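Side-chain contacts in LAO/AO transport system kinase (Escherichia coli, PDB 2P67), which belongs to the MeaB family of the P-loop NTPase clan, whose nucleotide-binding type of domain is built on a parallel beta sheet flanked by helices: residues T62-P65 against G66-K69; N208-N211 against V212-R216; E250-H253 against A254-D257. All coordinates share one frame; numbering follows the deposited sequence.

Interaction 1: residues T62-P65 against G66-K69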
ATOM      1  N   THR A  62       0.360 -19.163  -3.402  1.00 22.66           N
ATOM      2  CA  THR A  62       0.161 -18.687  -4.773  1.00 24.09           C
ATOM      3  C   THR A  62       1.204 -19.304  -5.706  1.00 25.37           C
ATOM      4  O   THR A  62       2.297 -19.660  -5.286  1.00 24.86           O
ATOM      5  CB  THR A  62       0.160 -17.133  -4.894  1.00 24.51           C
ATOM      6  OG1 THR A  62       1.437 -16.583  -4.485  1.00 24.13           O
ATOM      7  CG2 THR A  62      -0.945 -16.535  -4.064  1.00 25.32           C
ATOM      8  N   GLY A  63       0.852 -19.463  -6.974  1.00 26.93           N
ATOM      9  CA  GLY A  63       1.845 -19.892  -7.949  1.00 29.64           C
ATOM     10  C   GLY A  63       1.678 -19.077  -9.207  1.00 31.22           C
ATOM     11  O   GLY A  63       0.552 -18.823  -9.631  1.00 31.00           O
ATOM     12  N   THR A  64       2.795 -18.642  -9.788  1.00 33.13           N
ATOM     13  CA  THR A  64       2.759 -17.990 -11.096  1.00 34.81           C
ATOM     14  C   THR A  64       2.478 -19.049 -12.170  1.00 36.14           C
ATOM     15  O   THR A  64       2.703 -20.245 -11.938  1.00 36.35           O
ATOM     16  CB  THR A  64       4.081 -17.237 -11.399  1.00 34.84           C
ATOM     17  OG1 THR A  64       5.188 -18.139 -11.276  1.00 35.78           O
ATOM     18  CG2 THR A  64       4.272 -16.070 -10.436  1.00 34.84           C
ATOM     19  N   PRO A  65       1.952 -18.630 -13.337  1.00 37.26           N
ATOM     20  CA  PRO A  65       1.819 -19.593 -14.438  1.00 38.12           C
ATOM     21  C   PRO A  65       3.151 -20.297 -14.734  1.00 38.72           C
ATOM     22  O   PRO A  65       4.189 -19.633 -14.909  1.00 39.32           O
ATOM     23  CB  PRO A  65       1.377 -18.717 -15.616  1.00 38.48           C
ATOM     24  CG  PRO A  65       0.665 -17.553 -14.958  1.00 38.01           C
ATOM     25  CD  PRO A  65       1.447 -17.294 -13.700  1.00 37.37           C
ATOM     26  N   GLY A  66       3.114 -21.631 -14.746  1.00 39.37           N
ATOM     27  CA  GLY A  66       4.295 -22.462 -15.001  1.00 39.33           C
ATOM     28  C   GLY A  66       5.132 -22.789 -13.772  1.00 39.68           C
ATOM     29  O   GLY A  66       6.200 -23.400 -13.896  1.00 39.68           O
ATOM     30  N   ALA A  67       4.645 -22.401 -12.588  1.00 38.96           N
ATOM     31  CA  ALA A  67       5.398 -22.573 -11.331  1.00 38.43           C
ATOM     32  C   ALA A  67       5.234 -23.959 -10.697  1.00 38.31           C
ATOM     33  O   ALA A  67       5.923 -24.277  -9.716  1.00 38.07           O
ATOM     34  CB  ALA A  67       5.036 -21.477 -10.322  1.00 38.57           C
ATOM     35  N   GLY A  68       4.302 -24.751 -11.236  1.00 37.68           N
ATOM     36  CA  GLY A  68       4.065 -26.132 -10.794  1.00 37.10           C
ATOM     37  C   GLY A  68       3.246 -26.217  -9.516  1.00 36.25           C
ATOM     38  O   GLY A  68       3.492 -27.081  -8.666  1.00 36.40           O
ATOM     39  N   LYS A  69       2.271 -25.316  -9.390  1.00 35.30           N
ATOM     40  CA  LYS A  69       1.451 -25.204  -8.184  1.00 34.39           C
ATOM     41  C   LYS A  69       0.683 -26.503  -7.913  1.00 33.98           C
ATOM     42  O   LYS A  69       0.637 -26.968  -6.769  1.00 33.43           O
ATOM     43  CB  LYS A  69       0.496 -24.006  -8.298  1.00 34.45           C
ATOM     44  CG  LYS A  69      -0.488 -23.858  -7.146  1.00 34.70           C
ATOM     45  CD  LYS A  69      -1.126 -22.468  -7.090  1.00 35.38           C
ATOM     46  CE  LYS A  69      -1.920 -22.086  -8.337  1.00 35.95           C
ATOM     47  NZ  LYS A  69      -3.168 -22.883  -8.546  1.00 37.20           N
TER
HETATM   48  O   HOH W   1       1.818 -22.600 -10.945  1.00 39.97           O

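Interaction 2: residues N208-N211 against V212-R216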
ATOM      1  N   ASN A 208      17.895 -28.000 -15.231  1.00 43.14           N
ATOM      2  CA  ASN A 208      17.913 -26.580 -14.891  1.00 40.30           C
ATOM      3  C   ASN A 208      18.301 -26.219 -13.444  1.00 37.90           C
ATOM      4  O   ASN A 208      17.785 -25.253 -12.895  1.00 36.03           O
ATOM      5  CB  ASN A 208      16.644 -25.847 -15.357  1.00 41.32           C
ATOM      6  CG  ASN A 208      15.370 -26.479 -14.847  1.00 43.49           C
ATOM      7  OD1 ASN A 208      15.105 -27.655 -15.103  1.00 48.21           O
ATOM      8  ND2 ASN A 208      14.545 -25.686 -14.147  1.00 44.29           N
ATOM      9  N   HIS A 209      19.225 -26.971 -12.842  1.00 34.82           N
ATOM     10  CA  HIS A 209      19.666 -26.623 -11.479  1.00 32.63           C
ATOM     11  C   HIS A 209      20.244 -25.199 -11.378  1.00 30.76           C
ATOM     12  O   HIS A 209      19.939 -24.466 -10.435  1.00 30.00           O
ATOM     13  CB  HIS A 209      20.654 -27.632 -10.880  1.00 32.45           C
ATOM     14  CG  HIS A 209      20.991 -27.339  -9.449  1.00 32.99           C
ATOM     15  ND1 HIS A 209      21.792 -26.278  -9.074  1.00 32.51           N
ATOM     16  CD2 HIS A 209      20.598 -27.934  -8.298  1.00 33.48           C
ATOM     17  CE1 HIS A 209      21.886 -26.241  -7.757  1.00 29.88           C
ATOM     18  NE2 HIS A 209      21.172 -27.235  -7.264  1.00 34.36           N
ATOM     19  N   THR A 210      21.086 -24.819 -12.328  1.00 29.15           N
ATOM     20  CA  THR A 210      21.717 -23.502 -12.293  1.00 28.31           C
ATOM     21  C   THR A 210      20.676 -22.378 -12.418  1.00 27.05           C
ATOM     22  O   THR A 210      20.727 -21.400 -11.668  1.00 24.58           O
ATOM     23  CB  THR A 210      22.832 -23.382 -13.363  1.00 29.22           C
ATOM     24  OG1 THR A 210      23.905 -24.272 -13.010  1.00 30.31           O
ATOM     25  CG2 THR A 210      23.400 -21.958 -13.430  1.00 29.69           C
ATOM     26  N   ASN A 211      19.731 -22.536 -13.347  1.00 26.22           N
ATOM     27  CA  ASN A 211      18.646 -21.547 -13.500  1.00 26.38           C
ATOM     28  C   ASN A 211      17.837 -21.391 -12.209  1.00 25.20           C
ATOM     29  O   ASN A 211      17.526 -20.269 -11.806  1.00 25.00           O
ATOM     30  CB  ASN A 211      17.751 -21.890 -14.703  1.00 27.36           C
ATOM     31  CG  ASN A 211      18.463 -21.659 -16.039  1.00 30.25           C
ATOM     32  OD1 ASN A 211      19.299 -20.759 -16.162  1.00 35.98           O
ATOM     33  ND2 ASN A 211      18.144 -22.482 -17.037  1.00 35.52           N
ATOM     34  N   VAL A 212      17.545 -22.514 -11.558  1.00 24.27           N
ATOM     35  CA  VAL A 212      16.843 -22.534 -10.257  1.00 23.69           C
ATOM     36  C   VAL A 212      17.693 -21.864  -9.156  1.00 23.02           C
ATOM     37  O   VAL A 212      17.182 -21.048  -8.373  1.00 21.47           O
ATOM     38  CB  VAL A 212      16.469 -23.977  -9.844  1.00 23.86           C
ATOM     39  CG1 VAL A 212      16.000 -24.047  -8.404  1.00 25.30           C
ATOM     40  CG2 VAL A 212      15.420 -24.578 -10.803  1.00 25.59           C
ATOM     41  N   ALA A 213      18.983 -22.186  -9.113  1.00 21.60           N
ATOM     42  CA  ALA A 213      19.880 -21.579  -8.103  1.00 21.07           C
ATOM     43  C   ALA A 213      19.972 -20.058  -8.247  1.00 21.07           C
ATOM     44  O   ALA A 213      20.049 -19.336  -7.239  1.00 19.99           O
ATOM     45  CB  ALA A 213      21.270 -22.192  -8.172  1.00 21.64           C
ATOM     46  N   ILE A 214      19.976 -19.574  -9.487  1.00 19.80           N
ATOM     47  CA  ILE A 214      20.061 -18.141  -9.750  1.00 20.23           C
ATOM     48  C   ILE A 214      18.760 -17.443  -9.311  1.00 20.10           C
ATOM     49  O   ILE A 214      18.794 -16.388  -8.669  1.00 18.30           O
ATOM     50  CB  ILE A 214      20.417 -17.851 -11.249  1.00 21.39           C
ATOM     51  CG1 ILE A 214      21.881 -18.276 -11.519  1.00 22.39           C
ATOM     52  CG2 ILE A 214      20.217 -16.345 -11.606  1.00 20.55           C
ATOM     53  CD1 ILE A 214      22.224 -18.369 -13.019  1.00 25.49           C
ATOM     54  N   ALA A 215      17.620 -18.048  -9.644  1.00 19.24           N
ATOM     55  CA  ALA A 215      16.339 -17.487  -9.216  1.00 19.83           C
ATOM     56  C   ALA A 215      16.233 -17.471  -7.674  1.00 19.29           C
ATOM     57  O   ALA A 215      15.858 -16.473  -7.057  1.00 19.83           O
ATOM     58  CB  ALA A 215      15.175 -18.283  -9.843  1.00 20.68           C
ATOM     59  N   ARG A 216      16.594 -18.584  -7.055  1.00 19.25           N
ATOM     60  CA  ARG A 216      16.551 -18.689  -5.604  1.00 18.52           C
ATOM     61  C   ARG A 216      17.436 -17.597  -4.981  1.00 18.56           C
ATOM     62  O   ARG A 216      17.034 -16.912  -4.032  1.00 17.43           O
ATOM     63  CB  ARG A 216      17.040 -20.077  -5.196  1.00 20.44           C
ATOM     64  CG  ARG A 216      16.800 -20.322  -3.743  1.00 23.12           C
ATOM     65  CD  ARG A 216      17.861 -21.164  -3.106  1.00 34.02           C
ATOM     66  NE  ARG A 216      17.807 -20.814  -1.703  1.00 40.91           N
ATOM     67  CZ  ARG A 216      18.562 -19.887  -1.137  1.00 42.68           C
ATOM     68  NH1 ARG A 216      18.391 -19.629   0.143  1.00 46.91           N
ATOM     69  NH2 ARG A 216      19.508 -19.256  -1.827  1.00 46.17           N
TER

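Interaction 3: residues E250-H253 against A254-D257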
ATOM      1  N   GLU A 250      11.425 -30.217   3.747  1.00 25.86           N
ATOM      2  CA  GLU A 250      12.151 -29.037   4.203  1.00 25.48           C
ATOM      3  C   GLU A 250      11.262 -27.784   4.210  1.00 24.40           C
ATOM      4  O   GLU A 250      11.391 -26.917   5.085  1.00 23.83           O
ATOM      5  CB  GLU A 250      13.385 -28.828   3.318  1.00 26.03           C
ATOM      6  CG  GLU A 250      14.504 -29.871   3.586  1.00 28.29           C
ATOM      7  CD  GLU A 250      14.259 -31.281   2.993  1.00 33.52           C
ATOM      8  OE1 GLU A 250      13.235 -31.571   2.308  1.00 33.35           O
ATOM      9  OE2 GLU A 250      15.142 -32.138   3.221  1.00 37.56           O
ATOM     10  N   ILE A 251      10.352 -27.714   3.243  1.00 23.50           N
ATOM     11  CA  ILE A 251       9.382 -26.609   3.175  1.00 22.53           C
ATOM     12  C   ILE A 251       8.416 -26.670   4.368  1.00 22.34           C
ATOM     13  O   ILE A 251       8.166 -25.663   5.029  1.00 21.67           O
ATOM     14  CB  ILE A 251       8.673 -26.572   1.800  1.00 22.83           C
ATOM     15  CG1 ILE A 251       9.685 -26.133   0.711  1.00 22.79           C
ATOM     16  CG2 ILE A 251       7.410 -25.667   1.846  1.00 22.47           C
ATOM     17  CD1 ILE A 251       9.342 -26.477  -0.660  1.00 22.24           C
ATOM     18  N   TRP A 252       7.920 -27.866   4.679  1.00 22.44           N
ATOM     19  CA  TRP A 252       7.049 -28.054   5.849  1.00 22.85           C
ATOM     20  C   TRP A 252       7.796 -27.678   7.122  1.00 22.46           C
ATOM     21  O   TRP A 252       7.273 -27.002   7.997  1.00 22.10           O
ATOM     22  CB  TRP A 252       6.546 -29.504   5.898  1.00 23.27           C
ATOM     23  CG  TRP A 252       5.713 -29.860   7.085  1.00 24.49           C
ATOM     24  CD1 TRP A 252       5.869 -30.965   7.898  1.00 26.15           C
ATOM     25  CD2 TRP A 252       4.586 -29.139   7.602  1.00 26.74           C
ATOM     26  NE1 TRP A 252       4.907 -30.966   8.890  1.00 26.88           N
ATOM     27  CE2 TRP A 252       4.102 -29.866   8.727  1.00 26.47           C
ATOM     28  CE3 TRP A 252       3.940 -27.945   7.237  1.00 25.29           C
ATOM     29  CZ2 TRP A 252       2.994 -29.438   9.481  1.00 26.91           C
ATOM     30  CZ3 TRP A 252       2.832 -27.526   7.988  1.00 25.70           C
ATOM     31  CH2 TRP A 252       2.374 -28.272   9.092  1.00 25.53           C
ATOM     32  N   HIS A 253       9.052 -28.091   7.204  1.00 22.69           N
ATOM     33  CA  HIS A 253       9.871 -27.745   8.339  1.00 22.89           C
ATOM     34  C   HIS A 253      10.090 -26.238   8.501  1.00 21.45           C
ATOM     35  O   HIS A 253      10.112 -25.738   9.615  1.00 20.46           O
ATOM     36  CB  HIS A 253      11.175 -28.524   8.283  1.00 24.40           C
ATOM     37  CG  HIS A 253      10.969 -29.982   8.537  1.00 30.38           C
ATOM     38  ND1 HIS A 253      11.823 -30.959   8.069  1.00 36.67           N
ATOM     39  CD2 HIS A 253       9.969 -30.627   9.182  1.00 34.05           C
ATOM     40  CE1 HIS A 253      11.372 -32.144   8.449  1.00 38.31           C
ATOM     41  NE2 HIS A 253      10.244 -31.970   9.120  1.00 37.99           N
ATOM     42  N   ALA A 254      10.222 -25.534   7.387  1.00 21.06           N
ATOM     43  CA  ALA A 254      10.359 -24.085   7.423  1.00 20.72           C
ATOM     44  C   ALA A 254       9.065 -23.431   7.910  1.00 20.45           C
ATOM     45  O   ALA A 254       9.104 -22.458   8.658  1.00 20.50           O
ATOM     46  CB  ALA A 254      10.757 -23.543   6.060  1.00 20.43           C
ATOM     47  N   ILE A 255       7.924 -23.955   7.461  1.00 20.47           N
ATOM     48  CA  ILE A 255       6.620 -23.483   7.935  1.00 21.12           C
ATOM     49  C   ILE A 255       6.492 -23.666   9.444  1.00 21.34           C
ATOM     50  O   ILE A 255       6.023 -22.763  10.139  1.00 21.94           O
ATOM     51  CB  ILE A 255       5.434 -24.146   7.163  1.00 21.10           C
ATOM     52  CG1 ILE A 255       5.428 -23.642   5.711  1.00 22.27           C
ATOM     53  CG2 ILE A 255       4.069 -23.813   7.847  1.00 22.72           C
ATOM     54  CD1 ILE A 255       4.694 -24.513   4.680  1.00 24.79           C
ATOM     55  N   ILE A 256       6.906 -24.823   9.948  1.00 21.64           N
ATOM     56  CA  ILE A 256       6.910 -25.065  11.395  1.00 23.01           C
ATOM     57  C   ILE A 256       7.826 -24.054  12.116  1.00 22.02           C
ATOM     58  O   ILE A 256       7.442 -23.496  13.134  1.00 22.16           O
ATOM     59  CB  ILE A 256       7.267 -26.536  11.734  1.00 23.43           C
ATOM     60  CG1 ILE A 256       6.143 -27.459  11.247  1.00 26.65           C
ATOM     61  CG2 ILE A 256       7.485 -26.702  13.250  1.00 25.31           C
ATOM     62  CD1 ILE A 256       6.535 -28.917  11.188  1.00 28.68           C
ATOM     63  N   ASP A 257       9.010 -23.797  11.554  1.00 21.76           N
ATOM     64  CA  ASP A 257       9.946 -22.796  12.084  1.00 21.64           C
ATOM     65  C   ASP A 257       9.310 -21.392  12.139  1.00 20.89           C
ATOM     66  O   ASP A 257       9.461 -20.653  13.121  1.00 20.55           O
ATOM     67  CB  ASP A 257      11.228 -22.768  11.226  1.00 21.29           C
ATOM     68  CG  ASP A 257      12.146 -23.973  11.469  1.00 23.59           C
ATOM     69  OD1 ASP A 257      11.931 -24.751  12.442  1.00 24.77           O
ATOM     70  OD2 ASP A 257      13.093 -24.152  10.665  1.00 23.18           O
TER

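Interaction 1: residues T62-P65 against G66-K69
The turn after strand 57-63 has the sequence and shape expected of a P-loop (Walker A motif), consistent with the family's clan: the strand runs out at Gly63, and the chain doubles back so that Thr64 meets Ala67 and Gly63 meets Lys69. Thr64 to Ala67 form a type II beta turn, closed by a hydrogen bond of 3.0 Å from Ala67 N to Thr64 O. Pro65 suits the second place of this turn, and Gly66 the third, with a positive phi of 87°, a conformation most accessible to glycine and usual at that position. Thr64 OG1 lies 3.5 Å from the small Ala67 CB. A water spans the loop, donating to Thr64 O at 2.7 Å and accepting from Lys69 N at 3.2 Å. Gly63 offers bare backbone to the lysine, whose CD passes 3.6 Å from Gly63 N before two bends (chi3 60°, chi4 68°) carry NZ to a salt bridge with Glu155. Around the loop, Thr62 is hydrogen-bonded through its backbone to Ile174 and Leu176, and Gly63 to Thr156, which places the strand between strands 151-157 and 172-177, while Lys69 begins helix 69-82.

Interaction 2: residues N208-N211 against V212-R216
Val212 folds its CG2 methyl back over Asn208, on the first turn of helix 209-225, the helix of a beta-alpha-beta unit between strands 198-201 and 236-239. The methyl stands 3.2 Å from Asn208 O and 3.6 Å from Asn208 ND2, and the two side chains meet at a slant. With CG1 anti to the backbone N (chi1 169°), CG2 is left beside that nitrogen, facing the preceding turn. The same pair is joined through the backbone: Val212 N donates to Asn208 O at 3.1 Å, nearly straight at 164°. The next donors, Ala213 N, Ile214 N and Ala215 N, repeat the i to i+4 pattern with His209 O, Thr210 O and Asn211 O, so every carbonyl from 208 to 211 is engaged.

On the outer side, the chi1 of Thr210 (-67°) turns its CG2 toward the next turn, where it touches Ile214 CD1 at 3.8 Å. The threonine methyl supplies the apolar half of a residue that can also face water, and Ile214 CG1 packs 3.3 Å from Thr210 O. His209 CE1 comes within 4.1 Å of Ala213 CB, the small residue adding little bulk beside the ring.

Asn208 occupies the N-cap position, yet its side chain makes no capping bond; ND2 gives instead a weak hydrogen bond to Lys203 O in the loop before the helix. Val212 is buried against Ile201 and Thr239 of the flanking strands, a place suited to a compact, branched apolar side chain. One turn later, Arg216 N donates to Val212 O at 2.9 Å. Its long side chain runs off from the first turn, pairs through NH1 with Glu220 OE2, and directs its NE hydrogen to Val237 O.

Interaction 3: residues E250-H253 against A254-D257
Glu250 and Ala254 open this run of helix 248-264 with a hydrogen bond of 2.9 Å from Ala254 N to Glu250 O. The carboxylate of Glu250 lies well away from the second half of the contact, as fits an exposed charged residue, whereas Ala254 is buried, its single methyl suiting a helix that lies close against Leu198.

Ile251 follows on the inner side. Its CG2 meets Ile255 CD1 at 4.1 Å, the two side chains inclined to each other, and Ile255 N bonds to Ile251 O. Both isoleucines belong to the apolar face, where Val200 and Leu198 of strand 198-201 and Phe72 and Phe76 of helix 69-82 complete the packing.

Trp252 carries most of the side-chain contact. With CG anti to the backbone N (chi1 176°), its indole reaches forward along the helix, toward the following turn, and is touched by Ile255 and Ile256. Ile256 CD1 sits over one face, 3.7 Å from the centroid of the five-membered ring and 22° off its normal, a CH-pi contact in which Trp252 NE1 is 3.5 Å from that methyl. Ile255 CG2 approaches the six-membered ring at CZ3, 3.9 Å away, its side chain roughly perpendicular to the tryptophan. Beyond the indole lie Leu79 and Leu80 of helix 69-82.

His253, at the exposed side, turns the edge of its imidazole toward Ile256 CD1, with CD2 4.3 Å off. Its carbonyl receives Asp257 N at 3.0 Å, while Asp257 OD2 forms a salt bridge with Arg236.

Apart from the backbone bonds, then, the attraction is weak and mostly dispersive: the delta methyl of Ile256 lies over the indole face and, more loosely, near the imidazole edge, and it suits an aromatic face because it brings no polar atom that must be satisfied.

From the N terminus, interaction 1 comes first, closing the loop between strand 57-63 and helix 69-82. Interaction 2 then closes the first turn of helix 209-225, and interaction 3 a turn of helix 248-264. All three are local and follow in series, none nesting or crossing, with centres about 16 to 21 Å apart and no direct touch. The surrounding fold relates them. Lys203, after strand 198-201, reaches Gly66 O of interaction 1 through NZ, and its carbonyl accepts the weak bond from Asn208 in interaction 2. Interaction 3 packs on strand 57-63 and helix 69-82, the elements that interaction 1 connects, and on strand 198-201, against which Val212 of interaction 2 also lies.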